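14-3-3 protein (Cryptosporidium parvum, PDB 3EFZ) probably binds phosphoserine-containing partner proteins, as other members of the 14-3-3 family do, and so takes part in cell signalling and regulation. Local coordinates at residues Pro190-Thr203 against Ala216-Ser230. Residues are numbered along the deposited sequence; the frame is centred on the assembly and turned at random.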
ATOM      1  N   PRO B 190       5.398  -6.762 -30.432  1.00 37.23           N
ATOM      2  CA  PRO B 190       4.142  -7.473 -30.203  1.00 36.86           C
ATOM      3  C   PRO B 190       4.185  -8.454 -29.028  1.00 36.44           C
ATOM      4  O   PRO B 190       3.152  -8.699 -28.412  1.00 36.68           O
ATOM      5  CB  PRO B 190       3.894  -8.202 -31.530  1.00 36.89           C
ATOM      6  CG  PRO B 190       4.715  -7.460 -32.534  1.00 37.05           C
ATOM      7  CD  PRO B 190       5.930  -7.058 -31.779  1.00 37.31           C
ATOM      8  N   SER B 191       5.371  -8.980 -28.721  1.00 35.92           N
ATOM      9  CA  SER B 191       5.574  -9.871 -27.578  1.00 35.32           C
ATOM     10  C   SER B 191       6.365  -9.235 -26.421  1.00 35.19           C
ATOM     11  O   SER B 191       6.876  -9.943 -25.556  1.00 35.51           O
ATOM     12  CB  SER B 191       6.286 -11.131 -28.043  1.00 35.17           C
ATOM     13  OG  SER B 191       7.600 -10.826 -28.455  1.00 35.08           O
ATOM     14  N   ASP B 192       6.469  -7.909 -26.409  1.00 34.90           N
ATOM     15  CA  ASP B 192       7.140  -7.182 -25.328  1.00 34.74           C
ATOM     16  C   ASP B 192       6.200  -7.032 -24.134  1.00 34.51           C
ATOM     17  O   ASP B 192       5.049  -6.661 -24.320  1.00 34.19           O
ATOM     18  CB  ASP B 192       7.597  -5.814 -25.827  1.00 34.78           C
ATOM     19  CG  ASP B 192       8.188  -4.945 -24.722  1.00 35.39           C
ATOM     20  OD1 ASP B 192       9.425  -4.870 -24.624  1.00 33.18           O
ATOM     21  OD2 ASP B 192       7.412  -4.335 -23.951  1.00 38.40           O
ATOM     22  N   PRO B 193       6.694  -7.305 -22.904  1.00 34.64           N
ATOM     23  CA  PRO B 193       5.841  -7.316 -21.705  1.00 34.96           C
ATOM     24  C   PRO B 193       5.254  -5.970 -21.313  1.00 35.37           C
ATOM     25  O   PRO B 193       4.154  -5.927 -20.766  1.00 36.37           O
ATOM     26  CB  PRO B 193       6.764  -7.867 -20.601  1.00 35.30           C
ATOM     27  CG  PRO B 193       8.144  -7.693 -21.095  1.00 34.27           C
ATOM     28  CD  PRO B 193       8.102  -7.639 -22.594  1.00 34.69           C
ATOM     29  N   LEU B 194       5.967  -4.878 -21.582  1.00 35.55           N
ATOM     30  CA  LEU B 194       5.426  -3.547 -21.382  1.00 34.87           C
ATOM     31  C   LEU B 194       4.334  -3.301 -22.421  1.00 34.55           C
ATOM     32  O   LEU B 194       3.265  -2.791 -22.101  1.00 34.34           O
ATOM     33  CB  LEU B 194       6.515  -2.482 -21.531  1.00 35.45           C
ATOM     34  CG  LEU B 194       6.098  -1.003 -21.469  1.00 35.39           C
ATOM     35  CD1 LEU B 194       5.499  -0.650 -20.111  1.00 33.98           C
ATOM     36  CD2 LEU B 194       7.275  -0.124 -21.765  1.00 35.55           C
ATOM     37  N   TYR B 195       4.611  -3.649 -23.671  1.00 34.05           N
ATOM     38  CA  TYR B 195       3.590  -3.551 -24.712  1.00 34.01           C
ATOM     39  C   TYR B 195       2.322  -4.329 -24.342  1.00 33.49           C
ATOM     40  O   TYR B 195       1.223  -3.798 -24.444  1.00 33.57           O
ATOM     41  CB  TYR B 195       4.118  -4.022 -26.067  1.00 33.86           C
ATOM     42  CG  TYR B 195       3.064  -3.942 -27.158  1.00 33.77           C
ATOM     43  CD1 TYR B 195       2.707  -2.720 -27.708  1.00 33.13           C
ATOM     44  CD2 TYR B 195       2.417  -5.090 -27.619  1.00 32.68           C
ATOM     45  CE1 TYR B 195       1.734  -2.641 -28.710  1.00 35.87           C
ATOM     46  CE2 TYR B 195       1.459  -5.024 -28.619  1.00 33.34           C
ATOM     47  CZ  TYR B 195       1.115  -3.795 -29.157  1.00 34.68           C
ATOM     48  OH  TYR B 195       0.165  -3.715 -30.158  1.00 36.30           O
ATOM     49  N   LEU B 196       2.490  -5.567 -23.895  1.00 33.36           N
ATOM     50  CA  LEU B 196       1.351  -6.425 -23.530  1.00 34.07           C
ATOM     51  C   LEU B 196       0.631  -5.960 -22.270  1.00 34.06           C
ATOM     52  O   LEU B 196      -0.594  -6.093 -22.175  1.00 35.15           O
ATOM     53  CB  LEU B 196       1.771  -7.892 -23.407  1.00 33.38           C
ATOM     54  CG  LEU B 196       2.194  -8.582 -24.700  1.00 32.71           C
ATOM     55  CD1 LEU B 196       2.847  -9.891 -24.361  1.00 31.22           C
ATOM     56  CD2 LEU B 196       1.011  -8.774 -25.673  1.00 30.23           C
ATOM     57  N   ALA B 197       1.375  -5.398 -21.317  1.00 34.54           N
ATOM     58  CA  ALA B 197       0.765  -4.835 -20.108  1.00 34.29           C
ATOM     59  C   ALA B 197      -0.105  -3.658 -20.490  1.00 34.34           C
ATOM     60  O   ALA B 197      -1.138  -3.395 -19.860  1.00 34.82           O
ATOM     61  CB  ALA B 197       1.828  -4.406 -19.086  1.00 34.16           C
ATOM     62  N   THR B 198       0.322  -2.939 -21.524  1.00 34.05           N
ATOM     63  CA  THR B 198      -0.419  -1.788 -22.003  1.00 33.85           C
ATOM     64  C   THR B 198      -1.694  -2.204 -22.725  1.00 34.49           C
ATOM     65  O   THR B 198      -2.753  -1.627 -22.483  1.00 34.99           O
ATOM     66  CB  THR B 198       0.467  -0.864 -22.873  1.00 34.67           C
ATOM     67  OG1 THR B 198       1.734  -0.669 -22.212  1.00 33.80           O
ATOM     68  CG2 THR B 198      -0.213   0.495 -23.070  1.00 33.02           C
ATOM     69  N   ILE B 199      -1.576  -3.205 -23.601  1.00 34.34           N
ATOM     70  CA  ILE B 199      -2.718  -3.854 -24.248  1.00 34.56           C
ATOM     71  C   ILE B 199      -3.758  -4.307 -23.220  1.00 35.02           C
ATOM     72  O   ILE B 199      -4.957  -4.072 -23.404  1.00 35.68           O
ATOM     73  CB  ILE B 199      -2.250  -5.072 -25.123  1.00 34.09           C
ATOM     74  CG1 ILE B 199      -1.315  -4.618 -26.264  1.00 34.39           C
ATOM     75  CG2 ILE B 199      -3.457  -5.920 -25.638  1.00 33.42           C
ATOM     76  CD1 ILE B 199      -2.020  -3.975 -27.483  1.00 35.30           C
ATOM     77  N   LEU B 200      -3.288  -4.953 -22.151  1.00 35.67           N
ATOM     78  CA  LEU B 200      -4.154  -5.529 -21.123  1.00 36.25           C
ATOM     79  C   LEU B 200      -4.960  -4.478 -20.374  1.00 36.64           C
ATOM     80  O   LEU B 200      -6.159  -4.661 -20.173  1.00 36.75           O
ATOM     81  CB  LEU B 200      -3.362  -6.389 -20.118  1.00 35.95           C
ATOM     82  CG  LEU B 200      -4.160  -6.970 -18.923  1.00 36.65           C
ATOM     83  CD1 LEU B 200      -5.191  -8.020 -19.355  1.00 34.85           C
ATOM     84  CD2 LEU B 200      -3.250  -7.541 -17.825  1.00 36.91           C
ATOM     85  N   ASN B 201      -4.305  -3.394 -19.954  1.00 37.14           N
ATOM     86  CA  ASN B 201      -4.997  -2.314 -19.264  1.00 37.72           C
ATOM     87  C   ASN B 201      -5.995  -1.558 -20.158  1.00 37.91           C
ATOM     88  O   ASN B 201      -7.089  -1.187 -19.703  1.00 38.52           O
ATOM     89  CB  ASN B 201      -3.987  -1.395 -18.582  1.00 38.05           C
ATOM     90  CG  ASN B 201      -3.371  -2.040 -17.339  1.00 37.89           C
ATOM     91  OD1 ASN B 201      -3.440  -3.253 -17.156  1.00 37.57           O
ATOM     92  ND2 ASN B 201      -2.757  -1.238 -16.500  1.00 40.60           N
ATOM     93  N   TYR B 202      -5.625  -1.376 -21.425  1.00 37.55           N
ATOM     94  CA  TYR B 202      -6.522  -0.789 -22.428  1.00 38.40           C
ATOM     95  C   TYR B 202      -7.703  -1.710 -22.677  1.00 38.26           C
ATOM     96  O   TYR B 202      -8.827  -1.238 -22.782  1.00 38.58           O
ATOM     97  CB  TYR B 202      -5.768  -0.506 -23.737  1.00 38.25           C
ATOM     98  CG  TYR B 202      -6.467   0.405 -24.751  1.00 38.75           C
ATOM     99  CD1 TYR B 202      -7.599   1.154 -24.412  1.00 38.34           C
ATOM    100  CD2 TYR B 202      -5.959   0.538 -26.035  1.00 37.32           C
ATOM    101  CE1 TYR B 202      -8.218   1.987 -25.337  1.00 37.52           C
ATOM    102  CE2 TYR B 202      -6.571   1.372 -26.970  1.00 39.93           C
ATOM    103  CZ  TYR B 202      -7.701   2.094 -26.609  1.00 38.89           C
ATOM    104  OH  TYR B 202      -8.302   2.924 -27.536  1.00 39.83           O
ATOM    105  N   THR B 203      -7.438  -3.017 -22.774  1.00 38.20           N
ATOM    106  CA  THR B 203      -8.486  -4.035 -22.868  1.00 38.25           C
ATOM    107  C   THR B 203      -9.445  -3.953 -21.677  1.00 37.79           C
ATOM    108  O   THR B 203     -10.653  -4.034 -21.872  1.00 37.97           O
ATOM    109  CB  THR B 203      -7.902  -5.466 -22.981  1.00 38.30           C
ATOM    110  OG1 THR B 203      -7.159  -5.584 -24.202  1.00 39.43           O
ATOM    111  CG2 THR B 203      -9.001  -6.511 -22.970  1.00 39.24           C
ATOM    112  N   ALA B 216     -13.414  -5.310 -26.708  1.00 35.14           N
ATOM    113  CA  ALA B 216     -12.312  -5.644 -25.802  1.00 35.08           C
ATOM    114  C   ALA B 216     -11.668  -6.999 -26.137  1.00 35.41           C
ATOM    115  O   ALA B 216     -10.435  -7.118 -26.193  1.00 35.57           O
ATOM    116  CB  ALA B 216     -12.803  -5.635 -24.349  1.00 34.49           C
ATOM    117  N   MET B 217     -12.497  -8.016 -26.351  1.00 35.66           N
ATOM    118  CA  MET B 217     -11.983  -9.351 -26.610  1.00 36.19           C
ATOM    119  C   MET B 217     -11.368  -9.514 -27.991  1.00 35.63           C
ATOM    120  O   MET B 217     -10.349 -10.194 -28.124  1.00 35.78           O
ATOM    121  CB  MET B 217     -13.025 -10.418 -26.301  1.00 36.77           C
ATOM    122  CG  MET B 217     -12.791 -11.109 -24.947  1.00 39.88           C
ATOM    123  SD  MET B 217     -12.738 -10.085 -23.446  1.00 44.97           S
ATOM    124  CE  MET B 217     -10.995  -9.765 -23.170  1.00 44.02           C
ATOM    125  N   LYS B 218     -11.952  -8.870 -29.000  1.00 34.97           N
ATOM    126  CA  LYS B 218     -11.324  -8.794 -30.324  1.00 34.69           C
ATOM    127  C   LYS B 218      -9.956  -8.101 -30.250  1.00 35.05           C
ATOM    128  O   LYS B 218      -8.990  -8.534 -30.890  1.00 35.52           O
ATOM    129  CB  LYS B 218     -12.229  -8.053 -31.307  1.00 34.67           C
ATOM    130  CG  LYS B 218     -13.357  -8.889 -31.860  1.00 33.16           C
ATOM    131  CD  LYS B 218     -14.256  -8.059 -32.757  1.00 33.09           C
ATOM    132  CE  LYS B 218     -15.476  -8.860 -33.200  1.00 33.99           C
ATOM    133  NZ  LYS B 218     -16.518  -7.969 -33.779  1.00 34.13           N
ATOM    134  N   PHE B 219      -9.886  -7.029 -29.465  1.00 34.51           N
ATOM    135  CA  PHE B 219      -8.648  -6.272 -29.265  1.00 34.53           C
ATOM    136  C   PHE B 219      -7.574  -7.171 -28.647  1.00 34.60           C
ATOM    137  O   PHE B 219      -6.429  -7.196 -29.114  1.00 34.25           O
ATOM    138  CB  PHE B 219      -8.915  -5.022 -28.403  1.00 33.98           C
ATOM    139  CG  PHE B 219      -7.745  -4.074 -28.312  1.00 34.31           C
ATOM    140  CD1 PHE B 219      -6.971  -4.017 -27.151  1.00 34.97           C
ATOM    141  CD2 PHE B 219      -7.408  -3.243 -29.385  1.00 34.23           C
ATOM    142  CE1 PHE B 219      -5.869  -3.136 -27.044  1.00 34.28           C
ATOM    143  CE2 PHE B 219      -6.304  -2.361 -29.300  1.00 35.51           C
ATOM    144  CZ  PHE B 219      -5.533  -2.311 -28.119  1.00 34.04           C
ATOM    145  N   ALA B 220      -7.971  -7.915 -27.614  1.00 34.87           N
ATOM    146  CA  ALA B 220      -7.103  -8.879 -26.934  1.00 35.48           C
ATOM    147  C   ALA B 220      -6.689 -10.041 -27.836  1.00 35.76           C
ATOM    148  O   ALA B 220      -5.513 -10.397 -27.860  1.00 36.21           O
ATOM    149  CB  ALA B 220      -7.769  -9.403 -25.660  1.00 35.39           C
ATOM    150  N   ASN B 221      -7.654 -10.623 -28.560  1.00 35.70           N
ATOM    151  CA  ASN B 221      -7.400 -11.669 -29.547  1.00 35.98           C
ATOM    152  C   ASN B 221      -6.360 -11.233 -30.573  1.00 36.00           C
ATOM    153  O   ASN B 221      -5.395 -11.950 -30.829  1.00 36.47           O
ATOM    154  CB  ASN B 221      -8.696 -12.058 -30.284  1.00 36.36           C
ATOM    155  CG  ASN B 221      -9.398 -13.269 -29.671  1.00 36.85           C
ATOM    156  OD1 ASN B 221      -8.835 -13.974 -28.830  1.00 38.42           O
ATOM    157  ND2 ASN B 221     -10.635 -13.522 -30.110  1.00 36.66           N
ATOM    158  N   ARG B 222      -6.581 -10.063 -31.161  1.00 35.63           N
ATOM    159  CA  ARG B 222      -5.665  -9.458 -32.127  1.00 35.67           C
ATOM    160  C   ARG B 222      -4.210  -9.433 -31.667  1.00 35.61           C
ATOM    161  O   ARG B 222      -3.307  -9.769 -32.435  1.00 35.03           O
ATOM    162  CB  ARG B 222      -6.081  -8.015 -32.377  1.00 36.19           C
ATOM    163  CG  ARG B 222      -6.699  -7.775 -33.683  1.00 35.79           C
ATOM    164  CD  ARG B 222      -6.345  -6.384 -34.087  1.00 37.19           C
ATOM    165  NE  ARG B 222      -7.218  -5.374 -33.510  1.00 36.82           N
ATOM    166  CZ  ARG B 222      -6.818  -4.151 -33.186  1.00 39.42           C
ATOM    167  NH1 ARG B 222      -5.544  -3.787 -33.341  1.00 39.17           N
ATOM    168  NH2 ARG B 222      -7.689  -3.294 -32.682  1.00 41.69           N
ATOM    169  N   ALA B 223      -4.009  -8.998 -30.421  1.00 35.34           N
ATOM    170  CA  ALA B 223      -2.690  -8.877 -29.804  1.00 35.57           C
ATOM    171  C   ALA B 223      -2.081 -10.225 -29.427  1.00 35.58           C
ATOM    172  O   ALA B 223      -0.855 -10.368 -29.385  1.00 35.75           O
ATOM    173  CB  ALA B 223      -2.766  -7.971 -28.578  1.00 34.91           C
ATOM    174  N   ILE B 224      -2.930 -11.202 -29.125  1.00 35.91           N
ATOM    175  CA  ILE B 224      -2.477 -12.574 -28.864  1.00 36.11           C
ATOM    176  C   ILE B 224      -1.876 -13.173 -30.147  1.00 36.45           C
ATOM    177  O   ILE B 224      -0.788 -13.776 -30.128  1.00 36.45           O
ATOM    178  CB  ILE B 224      -3.629 -13.483 -28.342  1.00 36.07           C
ATOM    179  CG1 ILE B 224      -4.192 -12.950 -27.022  1.00 35.11           C
ATOM    180  CG2 ILE B 224      -3.147 -14.919 -28.142  1.00 35.67           C
ATOM    181  CD1 ILE B 224      -5.483 -13.607 -26.616  1.00 32.94           C
ATOM    182  N   GLN B 225      -2.595 -12.991 -31.254  1.00 36.71           N
ATOM    183  CA  GLN B 225      -2.173 -13.508 -32.550  0.60 36.86           C
ATOM    184  C   GLN B 225      -0.969 -12.750 -33.120  1.00 36.61           C
ATOM    185  O   GLN B 225      -0.141 -13.329 -33.814  1.00 37.12           O
ATOM    186  CB  GLN B 225      -3.355 -13.524 -33.528  0.60 36.95           C
ATOM    187  CG  GLN B 225      -4.048 -14.896 -33.671  0.60 38.08           C
ATOM    188  CD  GLN B 225      -4.434 -15.551 -32.337  0.60 38.68           C
ATOM    189  OE1 GLN B 225      -5.186 -14.986 -31.537  0.60 38.24           O
ATOM    190  NE2 GLN B 225      -3.929 -16.761 -32.112  0.60 38.27           N
ATOM    191  N   ALA B 226      -0.874 -11.459 -32.818  1.00 36.16           N
ATOM    192  CA  ALA B 226       0.270 -10.661 -33.247  1.00 35.79           C
ATOM    193  C   ALA B 226       1.534 -11.079 -32.488  1.00 35.70           C
ATOM    194  O   ALA B 226       2.627 -11.132 -33.066  1.00 35.28           O
ATOM    195  CB  ALA B 226      -0.010  -9.174 -33.053  1.00 35.64           C
ATOM    196  N   ALA B 227       1.373 -11.383 -31.196  1.00 35.79           N
ATOM    197  CA  ALA B 227       2.484 -11.811 -30.342  1.00 35.93           C
ATOM    198  C   ALA B 227       3.003 -13.181 -30.736  1.00 36.17           C
ATOM    199  O   ALA B 227       4.208 -13.395 -30.788  1.00 36.08           O
ATOM    200  CB  ALA B 227       2.071 -11.813 -28.885  1.00 35.86           C
ATOM    201  N   GLU B 228       2.075 -14.097 -31.005  1.00 36.49           N
ATOM    202  CA  GLU B 228       2.379 -15.467 -31.391  1.00 37.05           C
ATOM    203  C   GLU B 228       3.077 -15.522 -32.761  1.00 37.46           C
ATOM    204  O   GLU B 228       3.993 -16.326 -32.977  1.00 37.23           O
ATOM    205  CB  GLU B 228       1.086 -16.294 -31.388  1.00 37.11           C
ATOM    206  CG  GLU B 228       1.233 -17.731 -30.896  1.00 37.55           C
ATOM    207  CD  GLU B 228       1.791 -17.831 -29.480  1.00 38.05           C
ATOM    208  OE1 GLU B 228       1.047 -17.588 -28.511  1.00 38.22           O
ATOM    209  OE2 GLU B 228       2.979 -18.169 -29.343  1.00 38.08           O
ATOM    210  N   ASN B 229       2.654 -14.648 -33.671  1.00 38.02           N
ATOM    211  CA  ASN B 229       3.312 -14.504 -34.967  1.00 38.87           C
ATOM    212  C   ASN B 229       4.628 -13.702 -34.887  1.00 39.14           C
ATOM    213  O   ASN B 229       5.220 -13.360 -35.909  1.00 39.56           O
ATOM    214  CB  ASN B 229       2.342 -13.951 -36.028  1.00 38.79           C
ATOM    215  CG  ASN B 229       1.272 -14.970 -36.437  1.00 39.54           C
ATOM    216  OD1 ASN B 229       0.348 -15.275 -35.671  1.00 39.59           O
ATOM    217  ND2 ASN B 229       1.393 -15.497 -37.656  1.00 40.03           N
ATOM    218  N   SER B 230       5.054 -13.394 -33.661  1.00 39.84           N
ATOM    219  CA  SER B 230       6.434 -12.994 -33.346  1.00 40.04           C
ATOM    220  C   SER B 230       7.118 -14.228 -32.778  1.00 40.02           C
ATOM    221  O   SER B 230       6.460 -15.071 -32.185  1.00 40.33           O
ATOM    222  CB  SER B 230       6.452 -11.878 -32.306  1.00 40.16           C
ATOM    223  OG  SER B 230       6.044 -10.653 -32.873  1.00 40.77           O
TER
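An antiparallel helical hairpin in the all-helical 14-3-3 fold brings F219 of helix 213-228 against I199, Y202 and T203 of helix 193-207; the axes of 193-203 and 216-228 come within 9.7 Å, their N-to-C directions 167° apart. With CG anti to the backbone N (chi1 -171°), the F219 ring reaches across the interface; its CZ lies 3.6 Å from CD2 of Y202, the two ring planes being turned 73° in an oblique pairing, and 3.9 Å from CD1 of I199. At the rim of the same phenyl group, near its plane, T203 OG1 comes within 3.3 Å of F219 CD1. T203 OG1 in turn donates to I199 O of its own helix (2.8 Å), approaching from above the carbonyl plane, and this oxygen also accepts T203 N. T203 illustrates knobs-into-holes packing, its side chain seated among A216, M217, F219 and A220, with the methyl CG2 directed at A216 O and M217 CE. Further along, I199 CG2 packs on A223 CB at 3.7 Å. Just before helix 193-207, P190 turns the CB-CG edge of its ring to S230 OG, and CB also meets A226 O, while A227 CB sits 3.3 Å from P190 O. Y202 hydrogen-bonds through its OH to E176 of helix 161-185, and its side chain lies about 8 Å from that of R153, a predicted phosphoserine-contacting residue.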